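Local coordinates for pyoverdine biosynthesis protein PvcB (Pseudomonas aeruginosa, PDB 4YLM), which catalyses the 2-oxoglutarate-dependent oxidation of tyrosine isonitrile, probably as a non-haem iron(II) oxygenase, during the biosynthesis of paerucumarin, at residues F197-P201 with F214-G218; E119-E123 with H278-E282; R140-S145 with A240-W246. All coordinates share one frame; numbering follows the deposited sequence.

Interaction 1: F197-P201 with F214-G218; sequences FCEPP and FHYDG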
# COMPACT_ATOMS: atom_id res chain seq x y z
N PHE A 197 -6.67 -7.00 -28.38
CA PHE A 197 -6.83 -6.77 -29.80
C PHE A 197 -5.47 -6.38 -30.34
O PHE A 197 -4.81 -5.52 -29.77
CB PHE A 197 -7.83 -5.63 -30.01
CG PHE A 197 -7.98 -5.17 -31.45
CD1 PHE A 197 -8.24 -6.07 -32.47
CD2 PHE A 197 -7.94 -3.82 -31.76
CE1 PHE A 197 -8.41 -5.64 -33.79
CE2 PHE A 197 -8.13 -3.37 -33.06
CZ PHE A 197 -8.36 -4.28 -34.07
N CYS A 198 -5.03 -7.04 -31.41
CA CYS A 198 -3.84 -6.60 -32.13
C CYS A 198 -4.34 -6.00 -33.44
O CYS A 198 -4.94 -6.69 -34.26
CB CYS A 198 -2.87 -7.76 -32.38
SG CYS A 198 -1.30 -7.26 -33.20
N GLU A 199 -4.12 -4.70 -33.61
CA GLU A 199 -4.71 -3.96 -34.71
C GLU A 199 -3.89 -4.16 -36.00
O GLU A 199 -2.66 -4.19 -35.95
CB GLU A 199 -4.77 -2.48 -34.35
CG GLU A 199 -5.39 -1.60 -35.41
CD GLU A 199 -5.18 -0.12 -35.14
OE1 GLU A 199 -4.41 0.22 -34.22
OE2 GLU A 199 -5.79 0.70 -35.87
N PRO A 200 -4.57 -4.31 -37.14
CA PRO A 200 -3.86 -4.38 -38.43
C PRO A 200 -3.38 -2.99 -38.88
O PRO A 200 -4.06 -2.01 -38.62
CB PRO A 200 -4.93 -4.88 -39.41
CG PRO A 200 -6.05 -5.41 -38.56
CD PRO A 200 -6.01 -4.61 -37.30
N PRO A 201 -2.22 -2.93 -39.55
CA PRO A 201 -1.67 -1.68 -40.10
C PRO A 201 -2.43 -1.17 -41.32
O PRO A 201 -3.52 -1.67 -41.62
CB PRO A 201 -0.25 -2.08 -40.51
CG PRO A 201 -0.33 -3.54 -40.76
CD PRO A 201 -1.31 -4.07 -39.75
N PHE A 214 -3.58 -11.56 -39.70
CA PHE A 214 -4.67 -10.98 -38.92
C PHE A 214 -6.04 -11.48 -39.36
O PHE A 214 -6.66 -10.89 -40.24
CB PHE A 214 -4.63 -9.45 -39.02
CG PHE A 214 -3.35 -8.85 -38.53
CD1 PHE A 214 -2.34 -8.52 -39.42
CD2 PHE A 214 -3.15 -8.63 -37.17
CE1 PHE A 214 -1.15 -7.97 -38.97
CE2 PHE A 214 -1.97 -8.08 -36.71
CZ PHE A 214 -0.96 -7.75 -37.61
N HIS A 215 -6.50 -12.56 -38.74
CA HIS A 215 -7.81 -13.13 -39.04
C HIS A 215 -8.74 -12.92 -37.85
O HIS A 215 -8.30 -12.97 -36.70
CB HIS A 215 -7.67 -14.61 -39.37
CG HIS A 215 -6.64 -14.90 -40.43
ND1 HIS A 215 -5.78 -15.97 -40.36
CD2 HIS A 215 -6.34 -14.25 -41.58
CE1 HIS A 215 -4.99 -15.96 -41.42
NE2 HIS A 215 -5.31 -14.93 -42.17
N TYR A 216 -10.02 -12.69 -38.12
CA TYR A 216 -10.98 -12.46 -37.04
C TYR A 216 -12.18 -13.42 -37.12
O TYR A 216 -13.04 -13.29 -37.99
CB TYR A 216 -11.40 -10.99 -36.99
CG TYR A 216 -10.22 -10.05 -36.79
CD1 TYR A 216 -9.67 -9.35 -37.85
CD2 TYR A 216 -9.65 -9.89 -35.53
CE1 TYR A 216 -8.59 -8.50 -37.67
CE2 TYR A 216 -8.55 -9.05 -35.34
CZ TYR A 216 -8.03 -8.36 -36.41
OH TYR A 216 -6.94 -7.52 -36.23
N ASP A 217 -12.22 -14.38 -36.19
CA ASP A 217 -13.21 -15.45 -36.20
C ASP A 217 -14.45 -15.11 -35.39
O ASP A 217 -14.48 -14.12 -34.65
CB ASP A 217 -12.61 -16.72 -35.61
CG ASP A 217 -11.37 -17.18 -36.33
OD1 ASP A 217 -11.21 -16.82 -37.51
OD2 ASP A 217 -10.56 -17.90 -35.72
N GLY A 218 -15.46 -15.97 -35.51
CA GLY A 218 -16.65 -15.88 -34.69
C GLY A 218 -17.68 -14.94 -35.27
O GLY A 218 -18.82 -14.87 -34.81
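Phe-197 starts the contact by bringing the rim of its ring against Tyr-216. Its CG stands anti to the backbone N (chi1 173°), and this turns the ring toward Tyr-216, where CE1 comes to 3.7 Å from CE2 of the tyrosine. The ring planes are tilted obliquely, at 46°, and Leu-228 of helix 224-235 touches both.

Cys-198 contributes twice. Its carbonyl O accepts the hydroxyl of Tyr-216 at 2.9 Å from OH, nearly in line with the C=O bond, so the far end of the tyrosine is tied to the loop. Its SG lies at the edge of the Phe-214 ring, in the ring plane and 3.7 Å from CE2, a sulfur-aromatic contact.

Glu-199 points its CB away from the strand; its carboxylate forms a salt bridge with Arg-232 of helix 224-235 and hydrogen-bonds Tyr-236. Pro-200 then fits between the two aromatic residues. Its CD packs 3.2 Å from Tyr-216 OH, while its CA sits squarely over the face of Phe-214, 4.3 Å from the ring centroid, as a CH-pi contact. Pro-201 finishes the segment with CD 4.0 Å from CE1 of the same Phe-214 ring.

The whole is a non-regular loop laid over the side chains of a short edge strand. Cys-198 also touches His-112, a predicted iron ligand, so this arrangement is consistent with a loop flanking the iron site of a TfdA-family dioxygenase.

Interaction 2: E119-E123 with H278-E282; sequences ETVPE and HIHAE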
# COMPACT_ATOMS: atom_id res chain seq x y z
N GLU A 119 6.01 -16.90 -23.83
CA GLU A 119 5.51 -17.93 -22.93
C GLU A 119 4.88 -17.30 -21.69
O GLU A 119 3.97 -17.87 -21.09
CB GLU A 119 6.65 -18.88 -22.52
CG GLU A 119 6.23 -19.94 -21.50
CD GLU A 119 5.23 -20.94 -22.06
OE1 GLU A 119 5.14 -21.08 -23.30
OE2 GLU A 119 4.53 -21.60 -21.26
N THR A 120 5.37 -16.13 -21.30
CA THR A 120 4.82 -15.39 -20.17
C THR A 120 4.60 -13.92 -20.54
O THR A 120 5.35 -13.36 -21.34
CB THR A 120 5.72 -15.46 -18.93
OG1 THR A 120 6.94 -14.76 -19.19
CG2 THR A 120 6.04 -16.90 -18.57
N VAL A 121 3.56 -13.33 -19.96
CA VAL A 121 3.13 -11.98 -20.31
C VAL A 121 3.46 -11.02 -19.15
O VAL A 121 3.09 -11.27 -18.01
CB VAL A 121 1.60 -11.97 -20.62
CG1 VAL A 121 1.10 -10.57 -20.91
CG2 VAL A 121 1.29 -12.91 -21.80
N PRO A 122 4.19 -9.94 -19.44
CA PRO A 122 4.56 -9.02 -18.36
C PRO A 122 3.35 -8.21 -17.91
O PRO A 122 2.52 -7.86 -18.74
CB PRO A 122 5.58 -8.10 -19.01
CG PRO A 122 5.18 -8.07 -20.46
CD PRO A 122 4.65 -9.46 -20.76
N GLU A 123 3.25 -7.89 -16.61
CA GLU A 123 2.17 -7.02 -16.16
C GLU A 123 2.44 -5.55 -16.50
O GLU A 123 1.53 -4.84 -16.92
CB GLU A 123 1.87 -7.19 -14.66
CG GLU A 123 0.74 -6.26 -14.16
CD GLU A 123 0.24 -6.60 -12.76
OE1 GLU A 123 0.93 -7.34 -12.03
OE2 GLU A 123 -0.86 -6.11 -12.40
N HIS A 278 10.46 -4.84 -18.54
CA HIS A 278 9.21 -5.54 -18.29
C HIS A 278 9.20 -6.07 -16.86
O HIS A 278 10.22 -6.53 -16.36
CB HIS A 278 9.08 -6.72 -19.25
CG HIS A 278 8.57 -6.34 -20.61
ND1 HIS A 278 9.06 -6.92 -21.77
CD2 HIS A 278 7.59 -5.49 -21.00
CE1 HIS A 278 8.41 -6.43 -22.81
NE2 HIS A 278 7.52 -5.56 -22.37
N ILE A 279 8.04 -6.02 -16.20
CA ILE A 279 7.89 -6.56 -14.85
C ILE A 279 6.84 -7.65 -14.90
O ILE A 279 5.75 -7.43 -15.41
CB ILE A 279 7.44 -5.49 -13.84
CG1 ILE A 279 8.32 -4.24 -13.94
CG2 ILE A 279 7.38 -6.08 -12.40
CD1 ILE A 279 9.75 -4.45 -13.52
N HIS A 280 7.17 -8.83 -14.37
CA HIS A 280 6.24 -9.95 -14.35
C HIS A 280 5.03 -9.62 -13.50
O HIS A 280 5.11 -8.81 -12.58
CB HIS A 280 6.92 -11.18 -13.75
CG HIS A 280 7.72 -11.98 -14.74
ND1 HIS A 280 7.15 -12.60 -15.83
CD2 HIS A 280 9.04 -12.27 -14.79
CE1 HIS A 280 8.08 -13.24 -16.51
NE2 HIS A 280 9.24 -13.06 -15.89
N ALA A 281 3.91 -10.26 -13.81
CA ALA A 281 2.77 -10.32 -12.91
C ALA A 281 3.15 -11.11 -11.64
O ALA A 281 4.22 -11.71 -11.58
CB ALA A 281 1.57 -10.99 -13.63
N GLU A 282 2.27 -11.08 -10.64
CA GLU A 282 2.55 -11.69 -9.34
C GLU A 282 1.50 -12.76 -9.04
O GLU A 282 0.41 -12.43 -8.58
CB GLU A 282 2.50 -10.66 -8.22
CG GLU A 282 3.58 -9.60 -8.25
CD GLU A 282 3.38 -8.56 -7.16
OE1 GLU A 282 4.12 -8.59 -6.16
OE2 GLU A 282 2.46 -7.73 -7.29
O HOH W 1 4.27 -12.33 -15.88
O HOH W 2 3.63 -7.10 -11.11
O HOH W 3 -0.09 -9.60 -10.95
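Pro-122 lies against His-278 with the two side chains side by side and pointing the same way. Its CG sits over one face of the imidazole, 3.8 Å from the ring centroid and displaced toward the rim, in a CH-pi contact. The histidine is gripped at both nitrogens from outside the segments: NE2 by Asp-114, a likely iron ligand, and ND1 by Trp-85, which together should fix the rotation of the ring under the proline.

One residue on, Glu-123 N reaches Ile-279 O at 2.8 Å, but the bond is bent to 128° and weak, in keeping with the 117° between the directions of the short strands 120-122 and 278-281. The CB atoms of Glu-123 and Ala-281 lie 3.9 Å apart. With CG anti to N (chi1 179°) and the chain extended beyond, the glutamate carries OE1 along Ala-281, 3.6 Å from its CA.

Around this packed centre the contact turns watery. On the His-280 side, one water replaces the direct strand bonds: it donates to Val-121 O, accepts the N-H of Ala-281, and lies 2.9 Å from His-280 ND1 at the ring edge. Thr-120 meets that ring in its plane, OG1 3.3 Å from CE1. On the Glu-282 side, OE1 of Glu-123 takes two further waters, one also donating to His-280 O, while the other accepts the N-H of Glu-282, its oxygen 2.8 Å from that N.

The two glutamates would repel each other, with Glu-123 OE1 5.0 Å from Glu-282 OE2, yet Arg-53 forms a salt bridge with each and probably offsets their charge. Proline packing and bridging water thus probably stand in for much of the direct ladder bonding, while His-278 may help position the Asp-114 carboxylate beside the metal.

Interaction 3: R140-S145 with A240-W246; sequences RTTFSS and AHYAHRW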
# COMPACT_ATOMS: atom_id res chain seq x y z
N ARG A 140 4.52 10.22 -31.25
CA ARG A 140 4.25 10.01 -29.82
C ARG A 140 3.90 8.55 -29.52
O ARG A 140 3.25 7.89 -30.32
CB ARG A 140 3.13 10.94 -29.32
CG ARG A 140 3.50 12.43 -29.30
CD ARG A 140 2.32 13.31 -28.90
NE ARG A 140 1.25 13.28 -29.91
CZ ARG A 140 0.06 13.85 -29.76
NH1 ARG A 140 -0.26 14.47 -28.63
NH2 ARG A 140 -0.84 13.76 -30.74
N THR A 141 4.34 8.06 -28.36
CA THR A 141 3.94 6.73 -27.90
C THR A 141 2.48 6.79 -27.46
O THR A 141 2.09 7.68 -26.71
CB THR A 141 4.79 6.28 -26.68
OG1 THR A 141 6.17 6.29 -27.04
CG2 THR A 141 4.41 4.89 -26.23
N THR A 142 1.66 5.85 -27.92
CA THR A 142 0.24 5.92 -27.61
C THR A 142 -0.24 4.79 -26.72
O THR A 142 0.27 3.67 -26.80
CB THR A 142 -0.62 5.92 -28.87
OG1 THR A 142 -0.43 4.68 -29.57
CG2 THR A 142 -0.24 7.10 -29.77
N PHE A 143 -1.27 5.08 -25.93
CA PHE A 143 -1.85 4.14 -24.99
C PHE A 143 -3.37 4.26 -25.04
O PHE A 143 -3.90 5.37 -25.06
CB PHE A 143 -1.38 4.47 -23.57
CG PHE A 143 0.12 4.35 -23.38
CD1 PHE A 143 0.69 3.12 -23.07
CD2 PHE A 143 0.95 5.46 -23.48
CE1 PHE A 143 2.06 3.00 -22.89
CE2 PHE A 143 2.31 5.35 -23.29
CZ PHE A 143 2.87 4.12 -22.99
N SER A 144 -4.07 3.13 -25.03
CA SER A 144 -5.52 3.12 -24.98
C SER A 144 -6.01 2.27 -23.82
O SER A 144 -5.56 1.13 -23.65
CB SER A 144 -6.13 2.55 -26.28
OG SER A 144 -6.03 3.50 -27.32
N SER A 145 -6.94 2.81 -23.05
CA SER A 145 -7.55 2.05 -21.96
C SER A 145 -8.68 1.19 -22.51
O SER A 145 -9.66 1.71 -23.04
CB SER A 145 -8.12 3.02 -20.92
OG SER A 145 -9.11 2.37 -20.14
N ALA A 240 -10.57 7.40 -24.31
CA ALA A 240 -9.91 6.11 -24.15
C ALA A 240 -8.43 6.10 -24.55
O ALA A 240 -7.74 5.12 -24.30
CB ALA A 240 -10.66 5.03 -24.92
N HIS A 241 -7.96 7.20 -25.13
CA HIS A 241 -6.68 7.20 -25.83
C HIS A 241 -5.82 8.35 -25.35
O HIS A 241 -6.31 9.46 -25.15
CB HIS A 241 -6.94 7.35 -27.34
CG HIS A 241 -5.72 7.21 -28.20
ND1 HIS A 241 -5.08 6.00 -28.40
CD2 HIS A 241 -5.05 8.11 -28.95
CE1 HIS A 241 -4.07 6.16 -29.23
NE2 HIS A 241 -4.01 7.44 -29.57
N TYR A 242 -4.53 8.08 -25.17
CA TYR A 242 -3.56 9.10 -24.76
C TYR A 242 -2.28 8.97 -25.57
O TYR A 242 -1.71 7.88 -25.70
CB TYR A 242 -3.25 8.96 -23.25
CG TYR A 242 -2.08 9.78 -22.78
CD1 TYR A 242 -2.22 11.14 -22.53
CD2 TYR A 242 -0.83 9.20 -22.57
CE1 TYR A 242 -1.14 11.91 -22.10
CE2 TYR A 242 0.26 9.97 -22.13
CZ TYR A 242 0.09 11.31 -21.90
OH TYR A 242 1.15 12.09 -21.48
N ALA A 243 -1.80 10.09 -26.11
CA ALA A 243 -0.55 10.10 -26.86
C ALA A 243 0.49 10.85 -26.05
O ALA A 243 0.30 12.02 -25.71
CB ALA A 243 -0.77 10.75 -28.24
N HIS A 244 1.59 10.17 -25.72
CA HIS A 244 2.62 10.75 -24.86
C HIS A 244 3.77 11.42 -25.59
O HIS A 244 4.47 10.78 -26.39
CB HIS A 244 3.21 9.70 -23.91
CG HIS A 244 4.11 10.29 -22.87
ND1 HIS A 244 3.67 11.21 -21.95
CD2 HIS A 244 5.43 10.12 -22.63
CE1 HIS A 244 4.68 11.58 -21.18
NE2 HIS A 244 5.76 10.92 -21.57
N ARG A 245 4.00 12.69 -25.27
CA ARG A 245 5.16 13.43 -25.74
C ARG A 245 6.27 13.31 -24.70
O ARG A 245 6.18 13.90 -23.62
CB ARG A 245 4.77 14.90 -25.91
CG ARG A 245 5.90 15.84 -26.33
CD ARG A 245 6.11 15.81 -27.84
NE ARG A 245 4.90 16.20 -28.57
CZ ARG A 245 4.67 15.91 -29.85
NH1 ARG A 245 5.57 15.22 -30.55
NH2 ARG A 245 3.54 16.29 -30.42
N TRP A 246 7.32 12.55 -25.01
CA TRP A 246 8.39 12.29 -24.04
C TRP A 246 9.19 13.53 -23.64
O TRP A 246 9.52 14.38 -24.48
CB TRP A 246 9.35 11.24 -24.60
CG TRP A 246 8.71 9.90 -24.76
CD1 TRP A 246 8.24 9.35 -25.92
CD2 TRP A 246 8.45 8.95 -23.73
NE1 TRP A 246 7.71 8.11 -25.67
CE2 TRP A 246 7.83 7.84 -24.33
CE3 TRP A 246 8.68 8.93 -22.35
CZ2 TRP A 246 7.44 6.72 -23.60
CZ3 TRP A 246 8.29 7.81 -21.62
CH2 TRP A 246 7.67 6.73 -22.25
O HOH W 4 0.65 14.87 -25.42
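Arg-140 and Arg-245 lay their guanidinium planes almost parallel, 8° apart, but it is CD of Arg-140 that covers a face of the Arg-245 group, 3.6 Å from its CZ. Bent at chi3 (-66°), Arg-140 also rests its own guanidinium flat on Ala-243, whose CB stands over the centre, 3.6 Å from CZ. The like charges are probably balanced by acids outside the pair: Glu-264 for Arg-140 and Glu-20 for Arg-245.

Thr-141, on the other face of the sheet from Ala-243, meets the edge of Trp-246. The indole NE1 donates to OG1 at 2.7 Å with the oxygen close to the ring plane, and one indole face is covered by CD2 of His-244. That histidine is held in turn at ND1 by Tyr-242 OH and at NE2 by Asp-250. Phe-143 shares the Thr-141 face, with CD2 4.2 Å from CD2 of Tyr-242, and it touches His-261, a predicted iron ligand.

Back on the Ala-243 face, His-241 has CG anti to its N (chi1 -173°), folding the ring across toward the neighbouring strand. ND1 points at Ser-144 OG in a nearly straight bond (2.9 Å) lying in the imidazole plane, while CE1 packs 3.5 Å from Thr-142 CB. Ser-144 OG also bonds Leu-235 O.

Paired main-chain bonds between Phe-143 and Tyr-242 anchor the register; one of the two between Thr-141 and His-244 is weak. This is an antiparallel ladder, in which 141-145 is the central strand between 241-244 and the His-261 strand 259-263, within the cupin-clan fold of the TauD/TfdA dioxygenases.

Interactions 2 and 3 are buried contacts; interaction 1, farther from the centre of the chain, is partly buried. They hold different elements: a loop against the end strand of a three-stranded sheet in interaction 1, two strands of the large mixed sheet in interaction 2, and neighbours of another three-stranded sheet in interaction 3. The chemistry follows: one hydroxyl bond amid aromatic and proline packing, then water bridges where the strands splay, then a direct antiparallel ladder. None touches another, their centres lying 21 to 23 Å apart, yet each has a side chain close to a different probable iron ligand: His-112, Asp-114 and His-261 respectively.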